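IroE protein (Escherichia coli, PDB 2GZS) hydrolyses the ester bonds of the trilactone siderophore enterobactin and its glucosylated forms, preferring the iron-free compounds and usually cutting once to leave linear trimers. Local coordinates at residues Trp159-Tyr164 with Leu183-Ala188; Thr187-Leu192 with Lys231-Asn236. All coordinates share one frame; numbering follows the deposited sequence.

Contact 1: Trp159-Tyr164 with Leu183-Ala188; sequences WLSSSY and LSRVTA
The C-terminal turn of helix 150-161, the helix that follows the nucleophile Ser149, meets the last turn of helix 179-187 through Leu160, Trp159, Arg185 and Val186. Leu160 carries most of it. Its CG stands anti to the carbonyl carbon (chi1 -76°), and from there the two methyls divide the work. CD1 sits over the centre of one face of the Arg185 guanidinium, 3.4 Å from Arg185 CZ, while CD2 lies against the backbone, 3.6 Å from Arg185 O. The arginine chain bends at chi3 (58°), turning NE back over the leucine, and CD1 also touches Arg185 CB at 3.6 Å. A salt bridge from Arg185 NH1 to Asp157 OD1, one turn back on the leucine's own helix, is likely to keep the flat group in this position. Ser161 OG lies near the guanidinium plane at its edge, but its hydrogen bond goes to the Asp157 carbonyl.

Deeper in, Val186 CG1 approaches the six-membered ring of Trp159 obliquely, 3.7 Å from Trp159 CZ3. The indole also meets Tyr168 edge-to-face and packs on Leu230 of helix 219-232. No hydrogen bond joins the two segments directly: this is helix-to-helix packing, apolar inside and roofed by an arginine at the surface, between two helices of an alpha/beta-hydrolase fold.

Contact 2: Thr187-Leu192 with Lys231-Asn236; sequences TAVEPL and KDKGVN
Lys233 runs its aliphatic chain past the loop 187-192, its CD 4.1 Å from Val189 CG2, the two side chains crossing obliquely. CG is anti to the carbonyl carbon and the chain is extended beyond it, which carries NZ back to the start of the loop, where the chain leaves helix 179-187. There NZ gives hydrogen bonds to two backbone carbonyls, Thr187 O and Val189 O, each at 2.8 Å. NZ stands out of both carbonyl planes, by 28° at Thr187 and less at Val189. Water 1 accepts a third bond from NZ, at 3.1 Å from Lys233 NZ. Thr187 O lies near the C-terminal end of helix 179-187, whose partial negative charge would probably favour an ammonium there. An alanine in place of Lys233 would probably leave the Thr187 and Val189 carbonyls without their charged mate and the first residues of the loop less firmly held.

The backbone of the same lysine makes the second link. Leu192 N donates to Lys233 O over 2.8 Å in a fairly straight bond (162° at the hydrogen), and water 2 bridges Lys233 O to Glu190 O. Leu192 CD2 rests 4.1 Å from Gly234 CA. A side chain at Gly234 would run into that methyl, and at this positive phi a CB would also press on the carbonyl oxygen of Lys233. Gly234 is the C-prime residue of a Schellman motif, with Gly234 N bonded to Lys231 O and Val235 N to Leu230 O. The loop that leaves helix 179-187 is thus fastened to the C-terminal end of helix 219-232, just before the edge strand 237-241, while Val189 and Val235 both touch Phe194.

Contacts 1 and 2 follow one another along the chain and share Thr187 and Ala188; their centres are about 10 Å apart. Val189 joins them: its CG1 lies 3.7 Å from Trp159 CZ3 and 3.9 Å from Leu160 CD2. From the other segment of contact 2, Val235 CG1 comes within 3.9 Å of Trp159 CZ2, so the indole receives both sides of contact 2. The ends of three helices, 150-161, 179-187 and 219-232, are thereby drawn together. Both contacts lie away from the site where diisopropyl phosphonate is bound at Ser149 and His247, though helix 150-161 starts directly after that serine and reaches contact 1 at its other end.

Contact 1: Trp159-Tyr164 with Leu183-Ala188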
ATOM      1  N   TRP A 159       8.415   0.575  -5.122  1.00 10.42           N
ATOM      2  CA  TRP A 159       8.938  -0.609  -5.827  1.00  9.71           C
ATOM      3  C   TRP A 159      10.256  -0.267  -6.512  1.00  9.56           C
ATOM      4  O   TRP A 159      11.222  -1.025  -6.604  1.00 11.79           O
ATOM      5  CB  TRP A 159       7.890  -1.048  -6.898  1.00  9.26           C
ATOM      6  CG  TRP A 159       8.330  -2.288  -7.643  1.00 11.80           C
ATOM      7  CD1 TRP A 159       8.159  -3.610  -7.263  1.00 11.42           C
ATOM      8  CD2 TRP A 159       9.008  -2.351  -8.896  1.00 11.40           C
ATOM      9  NE1 TRP A 159       8.698  -4.439  -8.209  1.00 13.21           N
ATOM     10  CE2 TRP A 159       9.236  -3.681  -9.247  1.00 10.12           C
ATOM     11  CE3 TRP A 159       9.451  -1.350  -9.764  1.00 11.16           C
ATOM     12  CZ2 TRP A 159       9.880  -4.084 -10.418  1.00 14.18           C
ATOM     13  CZ3 TRP A 159      10.092  -1.730 -10.936  1.00 10.39           C
ATOM     14  CH2 TRP A 159      10.298  -3.055 -11.258  1.00 11.79           C
ATOM     15  N   LEU A 160      10.387   0.967  -7.022  1.00 10.01           N
ATOM     16  CA  LEU A 160      11.640   1.422  -7.681  1.00 11.92           C
ATOM     17  C   LEU A 160      12.758   1.615  -6.688  1.00 14.69           C
ATOM     18  O   LEU A 160      13.917   1.398  -7.051  1.00 17.24           O
ATOM     19  CB  LEU A 160      11.424   2.762  -8.418  1.00 14.16           C
ATOM     20  CG  LEU A 160      10.666   2.630  -9.737  1.00 14.75           C
ATOM     21  CD1 LEU A 160      10.171   4.009 -10.197  1.00 17.75           C
ATOM     22  CD2 LEU A 160      11.583   1.964 -10.771  1.00 16.10           C
ATOM     23  N   SER A 161      12.458   2.050  -5.472  1.00 12.66           N
ATOM     24  CA  SER A 161      13.556   2.520  -4.604  1.00 16.60           C
ATOM     25  C   SER A 161      13.770   1.673  -3.362  1.00 15.77           C
ATOM     26  O   SER A 161      14.840   1.723  -2.723  1.00 22.14           O
ATOM     27  CB  SER A 161      13.264   3.968  -4.220  1.00 20.68           C
ATOM     28  OG  SER A 161      12.857   4.783  -5.330  1.00 37.31           O
ATOM     29  N   SER A 162      12.851   0.857  -2.939  1.00 15.37           N
ATOM     30  CA  SER A 162      12.890   0.274  -1.581  1.00 17.28           C
ATOM     31  C   SER A 162      13.558  -1.093  -1.618  1.00 15.68           C
ATOM     32  O   SER A 162      13.401  -1.802  -2.607  1.00 18.19           O
ATOM     33  CB  SER A 162      11.445   0.109  -1.057  1.00 13.02           C
ATOM     34  OG  SER A 162      11.474  -0.489   0.263  1.00 15.39           O
ATOM     35  N   SER A 163      14.238  -1.471  -0.539  1.00 15.77           N
ATOM     36  CA  SER A 163      14.575  -2.891  -0.348  1.00 17.40           C
ATOM     37  C   SER A 163      13.796  -3.468   0.820  1.00 19.12           C
ATOM     38  O   SER A 163      14.056  -4.599   1.305  1.00 22.40           O
ATOM     39  CB  SER A 163      16.077  -3.103  -0.099  1.00 18.03           C
ATOM     40  OG  SER A 163      16.438  -2.231   0.976  1.00 33.54           O
ATOM     41  N   TYR A 164      12.830  -2.760   1.355  1.00 14.08           N
ATOM     42  CA  TYR A 164      12.206  -3.160   2.616  1.00 14.82           C
ATOM     43  C   TYR A 164      11.005  -4.060   2.409  1.00 15.20           C
ATOM     44  O   TYR A 164      10.689  -4.947   3.186  1.00 17.57           O
ATOM     45  CB  TYR A 164      11.757  -1.902   3.399  1.00 16.92           C
ATOM     46  CG  TYR A 164      11.379  -2.176   4.835  1.00 20.35           C
ATOM     47  CD1 TYR A 164      12.378  -2.346   5.811  1.00 21.10           C
ATOM     48  CD2 TYR A 164      10.047  -2.259   5.204  1.00 17.07           C
ATOM     49  CE1 TYR A 164      12.029  -2.592   7.144  1.00 20.15           C
ATOM     50  CE2 TYR A 164       9.742  -2.493   6.533  1.00 17.39           C
ATOM     51  CZ  TYR A 164      10.705  -2.663   7.502  1.00 24.24           C
ATOM     52  OH  TYR A 164      10.207  -2.918   8.777  1.00 24.23           O
ATOM     53  N   LEU A 183       5.603   4.703 -14.878  1.00 14.23           N
ATOM     54  CA  LEU A 183       5.763   3.458 -15.649  1.00 19.13           C
ATOM     55  C   LEU A 183       7.037   3.364 -16.488  1.00 13.63           C
ATOM     56  O   LEU A 183       7.628   2.309 -16.682  1.00 15.58           O
ATOM     57  CB  LEU A 183       4.603   3.259 -16.650  1.00 20.21           C
ATOM     58  CG  LEU A 183       3.361   2.620 -16.033  1.00 24.40           C
ATOM     59  CD1 LEU A 183       2.302   2.375 -17.102  1.00 33.71           C
ATOM     60  CD2 LEU A 183       3.726   1.345 -15.282  1.00 25.85           C
ATOM     61  N   SER A 184       7.424   4.496 -17.042  1.00 14.16           N
ATOM     62  CA  SER A 184       8.652   4.656 -17.816  1.00 14.48           C
ATOM     63  C   SER A 184       9.853   4.297 -16.943  1.00 18.19           C
ATOM     64  O   SER A 184      10.780   3.589 -17.365  1.00 23.53           O
ATOM     65  CB  SER A 184       8.749   6.100 -18.314  1.00 16.68           C
ATOM     66  OG  SER A 184       9.842   6.150 -19.237  1.00 19.56           O
ATOM     67  N   ARG A 185       9.822   4.739 -15.675  1.00 13.18           N
ATOM     68  CA  ARG A 185      10.943   4.302 -14.808  1.00 14.47           C
ATOM     69  C   ARG A 185      10.846   2.829 -14.444  1.00 13.30           C
ATOM     70  O   ARG A 185      11.873   2.115 -14.364  1.00 13.88           O
ATOM     71  CB  ARG A 185      10.940   5.113 -13.524  1.00 18.95           C
ATOM     72  CG  ARG A 185      11.169   6.611 -13.665  1.00 22.53           C
ATOM     73  CD  ARG A 185      10.787   7.439 -12.436  1.00 42.13           C
ATOM     74  NE  ARG A 185      11.447   7.099 -11.197  1.00 38.88           N
ATOM     75  CZ  ARG A 185      11.203   7.190  -9.907  1.00 51.02           C
ATOM     76  NH1 ARG A 185      10.093   7.717  -9.386  1.00 24.37           N
ATOM     77  NH2 ARG A 185      12.118   6.728  -9.032  1.00 40.13           N
ATOM     78  N   VAL A 186       9.622   2.353 -14.220  1.00 12.56           N
ATOM     79  CA  VAL A 186       9.439   0.946 -13.846  1.00 14.74           C
ATOM     80  C   VAL A 186       9.969   0.015 -14.896  1.00 16.11           C
ATOM     81  O   VAL A 186      10.658  -0.972 -14.696  1.00 15.85           O
ATOM     82  CB  VAL A 186       7.928   0.637 -13.585  1.00 14.18           C
ATOM     83  CG1 VAL A 186       7.716  -0.866 -13.631  1.00 15.09           C
ATOM     84  CG2 VAL A 186       7.478   1.287 -12.281  1.00 14.53           C
ATOM     85  N   THR A 187       9.674   0.284 -16.198  1.00 13.48           N
ATOM     86  CA  THR A 187      10.080  -0.670 -17.208  1.00 11.25           C
ATOM     87  C   THR A 187      11.554  -0.423 -17.623  1.00 11.02           C
ATOM     88  O   THR A 187      12.019  -1.253 -18.391  1.00 15.99           O
ATOM     89  CB  THR A 187       9.176  -0.630 -18.464  1.00 13.44           C
ATOM     90  OG1 THR A 187       9.157   0.693 -19.040  1.00 16.43           O
ATOM     91  CG2 THR A 187       7.714  -0.901 -18.088  1.00 16.72           C
ATOM     92  N   ALA A 188      12.208   0.594 -17.105  1.00 12.16           N
ATOM     93  CA  ALA A 188      13.602   0.862 -17.434  1.00 15.98           C
ATOM     94  C   ALA A 188      14.590   0.129 -16.513  1.00 19.55           C
ATOM     95  O   ALA A 188      15.794   0.293 -16.710  1.00 14.50           O
ATOM     96  CB  ALA A 188      13.896   2.355 -17.360  1.00 16.83           C
TER

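Contact 2: Thr187-Leu192 with Lys231-Asn236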
ATOM      1  N   THR A 187       9.674   0.284 -16.198  1.00 13.48           N
ATOM      2  CA  THR A 187      10.080  -0.670 -17.208  1.00 11.25           C
ATOM      3  C   THR A 187      11.554  -0.423 -17.623  1.00 11.02           C
ATOM      4  O   THR A 187      12.019  -1.253 -18.391  1.00 15.99           O
ATOM      5  CB  THR A 187       9.176  -0.630 -18.464  1.00 13.44           C
ATOM      6  OG1 THR A 187       9.157   0.693 -19.040  1.00 16.43           O
ATOM      7  CG2 THR A 187       7.714  -0.901 -18.088  1.00 16.72           C
ATOM      8  N   ALA A 188      12.208   0.594 -17.105  1.00 12.16           N
ATOM      9  CA  ALA A 188      13.602   0.862 -17.434  1.00 15.98           C
ATOM     10  C   ALA A 188      14.590   0.129 -16.513  1.00 19.55           C
ATOM     11  O   ALA A 188      15.794   0.293 -16.710  1.00 14.50           O
ATOM     12  CB  ALA A 188      13.896   2.355 -17.360  1.00 16.83           C
ATOM     13  N   VAL A 189      14.040  -0.583 -15.497  1.00 13.81           N
ATOM     14  CA  VAL A 189      14.966  -1.148 -14.519  1.00 13.65           C
ATOM     15  C   VAL A 189      15.895  -2.166 -15.124  1.00 13.52           C
ATOM     16  O   VAL A 189      15.658  -2.783 -16.165  1.00 15.55           O
ATOM     17  CB  VAL A 189      14.188  -1.892 -13.400  1.00 11.90           C
ATOM     18  CG1 VAL A 189      13.355  -0.937 -12.583  1.00 15.85           C
ATOM     19  CG2 VAL A 189      13.347  -2.968 -14.040  1.00 14.99           C
ATOM     20  N   GLU A 190      17.042  -2.380 -14.462  1.00 13.31           N
ATOM     21  CA  GLU A 190      17.973  -3.380 -15.012  1.00 18.03           C
ATOM     22  C   GLU A 190      17.492  -4.808 -14.860  1.00 13.33           C
ATOM     23  O   GLU A 190      16.759  -5.063 -13.876  1.00 13.88           O
ATOM     24  CB  GLU A 190      19.313  -3.254 -14.259  1.00 18.70           C
ATOM     25  CG  GLU A 190      19.990  -1.907 -14.425  1.00 27.28           C
ATOM     26  CD  GLU A 190      19.473  -0.900 -13.409  1.00 37.44           C
ATOM     27  OE1 GLU A 190      18.443  -1.149 -12.726  1.00 34.64           O
ATOM     28  OE2 GLU A 190      20.119   0.172 -13.303  1.00 60.97           O
ATOM     29  N   PRO A 191      17.826  -5.714 -15.752  1.00 14.05           N
ATOM     30  CA  PRO A 191      17.451  -7.126 -15.636  1.00 15.39           C
ATOM     31  C   PRO A 191      17.820  -7.681 -14.275  1.00 12.71           C
ATOM     32  O   PRO A 191      18.945  -7.400 -13.828  1.00 15.19           O
ATOM     33  CB  PRO A 191      18.231  -7.856 -16.737  1.00 14.21           C
ATOM     34  CG  PRO A 191      18.213  -6.760 -17.801  1.00 17.48           C
ATOM     35  CD  PRO A 191      18.557  -5.503 -17.051  1.00 15.94           C
ATOM     36  N   LEU A 192      16.927  -8.434 -13.685  1.00 14.32           N
ATOM     37  CA  LEU A 192      17.144  -9.299 -12.524  1.00 14.95           C
ATOM     38  C   LEU A 192      17.236  -8.534 -11.214  1.00 11.67           C
ATOM     39  O   LEU A 192      17.000  -9.144 -10.184  1.00 14.04           O
ATOM     40  CB  LEU A 192      18.419 -10.158 -12.722  1.00 13.59           C
ATOM     41  CG  LEU A 192      18.365 -11.042 -13.973  1.00 13.17           C
ATOM     42  CD1 LEU A 192      19.468 -12.112 -13.849  1.00 20.06           C
ATOM     43  CD2 LEU A 192      17.013 -11.677 -14.231  1.00 16.97           C
ATOM     44  N   LYS A 231       8.539  -9.027 -17.031  1.00 13.58           N
ATOM     45  CA  LYS A 231       8.818 -10.470 -17.056  1.00 16.05           C
ATOM     46  C   LYS A 231      10.137 -10.782 -17.712  1.00 18.05           C
ATOM     47  O   LYS A 231      10.903 -11.613 -17.209  1.00 17.24           O
ATOM     48  CB  LYS A 231       7.695 -11.119 -17.893  1.00 21.24           C
ATOM     49  CG  LYS A 231       6.601 -11.676 -16.998  1.00 56.72           C
ATOM     50  CD  LYS A 231       5.755 -10.625 -16.305  1.00 54.56           C
ATOM     51  CE  LYS A 231       4.412 -10.554 -17.015  1.00 54.45           C
ATOM     52  NZ  LYS A 231       3.322 -11.250 -16.289  1.00 61.16           N
ATOM     53  N   ASP A 232      10.367 -10.064 -18.834  1.00 15.07           N
ATOM     54  CA  ASP A 232      11.648 -10.255 -19.495  1.00 18.41           C
ATOM     55  C   ASP A 232      12.830  -9.870 -18.577  1.00 18.57           C
ATOM     56  O   ASP A 232      13.936 -10.439 -18.712  1.00 19.15           O
ATOM     57  CB  ASP A 232      11.741  -9.412 -20.781  1.00 20.32           C
ATOM     58  CG  ASP A 232      10.983  -9.926 -21.975  1.00 40.17           C
ATOM     59  OD1 ASP A 232      10.528 -11.089 -21.929  1.00 37.33           O
ATOM     60  OD2 ASP A 232      10.831  -9.164 -22.963  1.00 48.69           O
ATOM     61  N   LYS A 233      12.590  -8.920 -17.695  1.00 15.24           N
ATOM     62  CA  LYS A 233      13.617  -8.472 -16.771  1.00 15.30           C
ATOM     63  C   LYS A 233      13.645  -9.310 -15.497  1.00 13.77           C
ATOM     64  O   LYS A 233      14.338  -8.914 -14.540  1.00 14.14           O
ATOM     65  CB  LYS A 233      13.387  -6.980 -16.477  1.00 13.07           C
ATOM     66  CG  LYS A 233      13.754  -6.255 -17.790  1.00 16.05           C
ATOM     67  CD  LYS A 233      13.586  -4.759 -17.700  1.00 19.55           C
ATOM     68  CE  LYS A 233      14.327  -4.132 -18.894  1.00 18.61           C
ATOM     69  NZ  LYS A 233      14.423  -2.684 -18.676  1.00 16.01           N
ATOM     70  N   GLY A 234      12.857 -10.389 -15.452  1.00 15.70           N
ATOM     71  CA  GLY A 234      12.969 -11.316 -14.317  1.00 16.28           C
ATOM     72  C   GLY A 234      12.056 -10.994 -13.156  1.00 23.51           C
ATOM     73  O   GLY A 234      12.156 -11.540 -12.039  1.00 20.28           O
ATOM     74  N   VAL A 235      11.074 -10.091 -13.336  1.00 13.87           N
ATOM     75  CA  VAL A 235      10.174  -9.646 -12.298  1.00 14.07           C
ATOM     76  C   VAL A 235       8.854 -10.413 -12.295  1.00 14.27           C
ATOM     77  O   VAL A 235       8.311 -10.653 -13.366  1.00 14.72           O
ATOM     78  CB  VAL A 235       9.832  -8.138 -12.482  1.00 12.66           C
ATOM     79  CG1 VAL A 235       8.770  -7.655 -11.520  1.00 15.12           C
ATOM     80  CG2 VAL A 235      11.075  -7.254 -12.368  1.00 17.27           C
ATOM     81  N   ASN A 236       8.380 -10.761 -11.098  1.00 13.48           N
ATOM     82  CA  ASN A 236       7.041 -11.333 -10.941  1.00 16.02           C
ATOM     83  C   ASN A 236       6.064 -10.156 -10.922  1.00 18.88           C
ATOM     84  O   ASN A 236       5.945  -9.539  -9.854  1.00 14.94           O
ATOM     85  CB  ASN A 236       6.991 -12.096  -9.616  1.00 17.03           C
ATOM     86  CG  ASN A 236       5.690 -12.813  -9.300  1.00 25.80           C
ATOM     87  OD1 ASN A 236       4.689 -12.644  -9.979  1.00 27.18           O
ATOM     88  ND2 ASN A 236       5.728 -13.634  -8.252  1.00 39.35           N
TER
HETATM   89  O   HOH W   1      17.080  -1.221 -19.409  1.00 35.62           O
HETATM   90  O   HOH W   2      14.669  -6.583 -12.687  1.00 13.05           O